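Local coordinates for DUF1436 domain-containing protein (Neisseria meningitidis, PDB 2GKP), which is of unestablished function but probably acts as an immunity protein that neutralises a contact-dependent growth inhibition (CDI) toxin, at residues L54-T57 and V58-L62; V144-S147 and L148-P152. All blocks are in the same frame, centred on the assembly; numbering follows the deposited sequence. Where two conformers were deposited one is given.

Contact 1 (L54-T57 and V58-L62); sequences LGTT and VLQAL
Leu-54 through Ala-61 form two turns of regular alpha-helix, in which the N atoms of Val-58, Leu-59, Gln-60 and Ala-61 each donate to the carbonyl four residues earlier. The bond from Leu-59 N to Gly-55 O is the shortest of these at 2.8 Å, and its N-H points almost straight at the oxygen (168°). The side chains meet one turn apart. On the outer side, Gln-60 folds back over the preceding turn in one of its two conformers. Its CG lies beside its own backbone N (chi1 -70°), and the extended chain beyond CG crosses Thr-56 at a slant. In this conformer the amide NE2 comes to 3.6 Å from Thr-56 CG2, a tentative van der Waals contact. Gln-60 CG also rests 3.1 Å from Thr-56 O, the carbonyl that accepts from Gln-60 N. Water 1 donates to Thr-57 OG1 at 3.2 Å; its link to Gln-60 OE1 is weak and tentative. Both threonine hydroxyls sit beside their own backbone N, which turns them back up the helix. There Thr-56 OG1 bonds to Glu-52 O and Thr-57 OG1 to Thr-53 O. On the buried side Leu-54 CD1 and Val-58 CG2 barely touch, at 4.4 Å. That valine methyl lies 3.6 Å from Leu-54 O. On a different flank, Leu-59 drapes CG over Gly-55 O at 3.4 Å. The residues facing the sheet are mostly apolar. Leu-54, Thr-57, Val-58 and Ala-61 pack on Ile-25 of strand 23-30, and Leu-54 and Val-58 also touch Leu-159 of helix 152-164. Further along, Ala-61 and Leu-62 lie on Ala-14 of strand 11-18, so helix 51-63 is packed against the antiparallel sheet.

Contact 2 (V144-S147 and L148-P152); sequences VILS and LDNSP
Ser-147 and Asn-150 hold the tight part of this contact, a type I beta turn at the end of strand 144-147. Asn-150 N donates to Ser-147 O at 2.9 Å. In return Ser-147 N donates to Asn-150 OD1 at 2.9 Å, in the plane of the side-chain amide. The two bonds join the same pair of residues in opposite directions. Leu-146 CB presses on the same Asn-150 OD1 at 3.3 Å. With chi1 at 86°, Ser-147 OG lies between its backbone N and carbonyl carbon, where it accepts from Asp-149 N at 3.0 Å. The other side is wet. Water 2 links Ser-147 OG to Asn-150 OD1, donating to the amide oxygen at 2.7 Å. Water 3 also joins the same hydroxyl to Asp-149 OD2, to which it donates. The turn passes the chain from the sheet into helix 152-164. Ser-151 is the N-cap, and Glu-154 OE1 accepts from Asn-150 ND2 and Ser-151 N. Strand 144-147 pairs antiparallel with strand 122-132, and Asn-150 touches Ile-155 of helix 152-164.

How the contacts relate
Contact 1 and contact 2 lie in series, far apart in sequence, with centres about 12 Å apart on the same side of the chain's centre. They touch where the turn after strand 144-147 passes helix 51-63. Pro-152 CB is 3.4 Å from Thr-56 OG1, and Leu-148 CD2 is 4.0 Å from Leu-59 CD2. Contact 1 is largely buried, whereas contact 2 is at the surface. The packing of Leu-148 and Pro-152 on Leu-59 and Thr-56 brings the two together. A bound sodium ion lies about 9 Å from the side chain of Ala-61 in contact 1. No active site is established for this protein.

Contact 1 (L54-T57 and V58-L62)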
loop_
_atom_site.group_PDB
_atom_site.type_symbol
_atom_site.label_atom_id
_atom_site.label_comp_id
_atom_site.label_asym_id
_atom_site.label_seq_id
_atom_site.Cartn_x
_atom_site.Cartn_y
_atom_site.Cartn_z
ATOM N N LEU A 54 -2.926 12.726 3.578
ATOM C CA LEU A 54 -2.688 11.292 3.671
ATOM C C LEU A 54 -3.957 10.523 3.236
ATOM O O LEU A 54 -3.880 9.590 2.408
ATOM C CB LEU A 54 -2.301 10.915 5.101
ATOM C CG LEU A 54 -2.051 9.421 5.404
ATOM C CD1 LEU A 54 -1.022 8.842 4.385
ATOM C CD2 LEU A 54 -1.676 9.153 6.854
ATOM N N GLY A 55 -5.121 10.930 3.739
ATOM C CA GLY A 55 -6.385 10.290 3.294
ATOM C C GLY A 55 -6.629 10.404 1.785
ATOM O O GLY A 55 -6.948 9.406 1.081
ATOM N N THR A 56 -6.468 11.610 1.244
ATOM C CA THR A 56 -6.627 11.810 -0.206
ATOM C C THR A 56 -5.658 10.986 -1.032
ATOM O O THR A 56 -6.014 10.442 -2.084
ATOM C CB THR A 56 -6.518 13.316 -0.534
ATOM O OG1 THR A 56 -7.600 13.986 0.112
ATOM C CG2 THR A 56 -6.556 13.611 -2.033
ATOM N N THR A 57 -4.408 10.914 -0.586
ATOM C CA THR A 57 -3.420 10.174 -1.355
ATOM C C THR A 57 -3.781 8.689 -1.368
ATOM O O THR A 57 -3.650 8.050 -2.394
ATOM C CB THR A 57 -1.984 10.399 -0.757
ATOM O OG1 THR A 57 -1.741 11.814 -0.729
ATOM C CG2 THR A 57 -0.910 9.716 -1.587
ATOM N N VAL A 58 -4.218 8.145 -0.233
ATOM C CA VAL A 58 -4.592 6.723 -0.198
ATOM C C VAL A 58 -5.864 6.487 -1.014
ATOM O O VAL A 58 -5.944 5.508 -1.791
ATOM C CB VAL A 58 -4.694 6.199 1.253
ATOM C CG1 VAL A 58 -5.360 4.825 1.298
ATOM C CG2 VAL A 58 -3.288 6.106 1.822
ATOM N N LEU A 59 -6.829 7.400 -0.930
ATOM C CA LEU A 59 -8.017 7.262 -1.830
ATOM C C LEU A 59 -7.636 7.280 -3.318
ATOM O O LEU A 59 -8.191 6.498 -4.134
ATOM C CB LEU A 59 -9.083 8.323 -1.531
ATOM C CG LEU A 59 -9.786 8.139 -0.194
ATOM C CD1 LEU A 59 -10.519 9.437 0.186
ATOM C CD2 LEU A 59 -10.777 6.964 -0.230
ATOM N N GLN A 60 -6.678 8.142 -3.705
ATOM C CA GLN A 60 -6.227 8.183 -5.094
ATOM C C GLN A 60 -5.562 6.850 -5.464
ATOM O O GLN A 60 -5.712 6.313 -6.554
ATOM C CB GLN A 60 -5.253 9.358 -5.296
ATOM C CG GLN A 60 -5.955 10.732 -5.207
ATOM C CD GLN A 60 -5.026 11.951 -5.106
ATOM O OE1 GLN A 60 -3.832 11.865 -4.759
ATOM N NE2 GLN A 60 -5.596 13.116 -5.424
ATOM N N ALA A 61 -4.756 6.331 -4.550
ATOM C CA ALA A 61 -4.095 5.048 -4.815
ATOM C C ALA A 61 -5.097 3.912 -4.984
ATOM O O ALA A 61 -4.967 3.086 -5.899
ATOM C CB ALA A 61 -3.083 4.712 -3.700
ATOM N N LEU A 62 -6.115 3.884 -4.129
ATOM C CA LEU A 62 -7.156 2.875 -4.246
ATOM C C LEU A 62 -7.908 3.010 -5.562
ATOM O O LEU A 62 -8.225 1.995 -6.173
ATOM C CB LEU A 62 -8.134 2.987 -3.086
ATOM C CG LEU A 62 -7.675 2.532 -1.688
ATOM C CD1 LEU A 62 -8.542 3.099 -0.591
ATOM C CD2 LEU A 62 -7.678 1.030 -1.622
HETATM O O HOH W 1 -3.167 14.229 -2.302
#

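Contact 2 (V144-S147 and L148-P152)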
loop_
_atom_site.group_PDB
_atom_site.type_symbol
_atom_site.label_atom_id
_atom_site.label_comp_id
_atom_site.label_asym_id
_atom_site.label_seq_id
_atom_site.Cartn_x
_atom_site.Cartn_y
_atom_site.Cartn_z
ATOM N N VAL A 144 -8.085 -1.201 11.642
ATOM C CA VAL A 144 -8.892 0.026 11.764
ATOM C C VAL A 144 -9.947 -0.033 10.653
ATOM O O VAL A 144 -9.613 -0.146 9.487
ATOM C CB VAL A 144 -8.015 1.278 11.605
ATOM C CG1 VAL A 144 -8.829 2.509 11.564
ATOM C CG2 VAL A 144 -6.943 1.369 12.690
ATOM N N ILE A 145 -11.227 -0.011 11.028
ATOM C CA ILE A 145 -12.321 -0.205 10.074
ATOM C C ILE A 145 -13.021 1.155 9.914
ATOM O O ILE A 145 -13.574 1.699 10.888
ATOM C CB ILE A 145 -13.347 -1.286 10.599
ATOM C CG1 ILE A 145 -12.655 -2.616 10.905
ATOM C CG2 ILE A 145 -14.521 -1.463 9.619
ATOM C CD1 ILE A 145 -11.889 -3.273 9.768
ATOM N N LEU A 146 -12.988 1.703 8.691
ATOM C CA LEU A 146 -13.670 2.949 8.354
ATOM C C LEU A 146 -14.519 2.730 7.105
ATOM O O LEU A 146 -14.788 1.597 6.708
ATOM C CB LEU A 146 -12.663 4.079 8.135
ATOM C CG LEU A 146 -11.850 4.465 9.382
ATOM C CD1 LEU A 146 -10.778 5.449 9.034
ATOM C CD2 LEU A 146 -12.728 5.037 10.463
ATOM N N SER A 147 -14.982 3.806 6.499
ATOM C CA SER A 147 -15.797 3.641 5.310
ATOM C C SER A 147 -15.744 4.892 4.457
ATOM O O SER A 147 -15.172 5.908 4.851
ATOM C CB SER A 147 -17.242 3.275 5.682
ATOM O OG SER A 147 -17.963 4.455 5.909
ATOM N N LEU A 148 -16.368 4.826 3.292
ATOM C CA LEU A 148 -16.434 5.994 2.412
ATOM C C LEU A 148 -17.352 7.093 2.955
ATOM O O LEU A 148 -17.396 8.193 2.408
ATOM C CB LEU A 148 -16.827 5.607 0.978
ATOM C CG LEU A 148 -15.821 4.708 0.237
ATOM C CD1 LEU A 148 -16.408 4.412 -1.136
ATOM C CD2 LEU A 148 -14.457 5.437 0.137
ATOM N N ASP A 149 -18.037 6.811 4.062
ATOM C CA ASP A 149 -18.746 7.880 4.774
ATOM C C ASP A 149 -17.740 8.888 5.327
ATOM O O ASP A 149 -18.069 10.060 5.562
ATOM C CB ASP A 149 -19.446 7.340 6.026
ATOM C CG ASP A 149 -20.528 6.302 5.746
ATOM O OD1 ASP A 149 -21.043 6.152 4.614
ATOM O OD2 ASP A 149 -20.882 5.611 6.721
ATOM N N ASN A 150 -16.542 8.388 5.652
ATOM C CA ASN A 150 -15.506 9.193 6.313
ATOM C C ASN A 150 -14.849 10.173 5.356
ATOM O O ASN A 150 -14.644 9.844 4.192
ATOM C CB ASN A 150 -14.453 8.274 6.982
ATOM C CG ASN A 150 -15.027 7.465 8.152
ATOM O OD1 ASN A 150 -15.166 6.245 8.070
ATOM N ND2 ASN A 150 -15.415 8.158 9.238
ATOM N N SER A 151 -14.499 11.360 5.862
ATOM C CA SER A 151 -13.776 12.345 5.067
ATOM C C SER A 151 -12.344 11.883 4.878
ATOM O O SER A 151 -11.878 11.030 5.654
ATOM C CB SER A 151 -13.722 13.660 5.802
ATOM O OG SER A 151 -13.025 13.498 7.035
ATOM N N PRO A 152 -11.655 12.411 3.844
ATOM C CA PRO A 152 -10.236 12.145 3.699
ATOM C C PRO A 152 -9.453 12.369 4.980
ATOM O O PRO A 152 -8.529 11.599 5.255
ATOM C CB PRO A 152 -9.802 13.107 2.587
ATOM C CG PRO A 152 -11.038 13.221 1.716
ATOM C CD PRO A 152 -12.188 13.193 2.700
HETATM O O HOH W 2 -17.343 4.764 8.827
HETATM O O HOH W 3 -20.766 3.129 5.843
#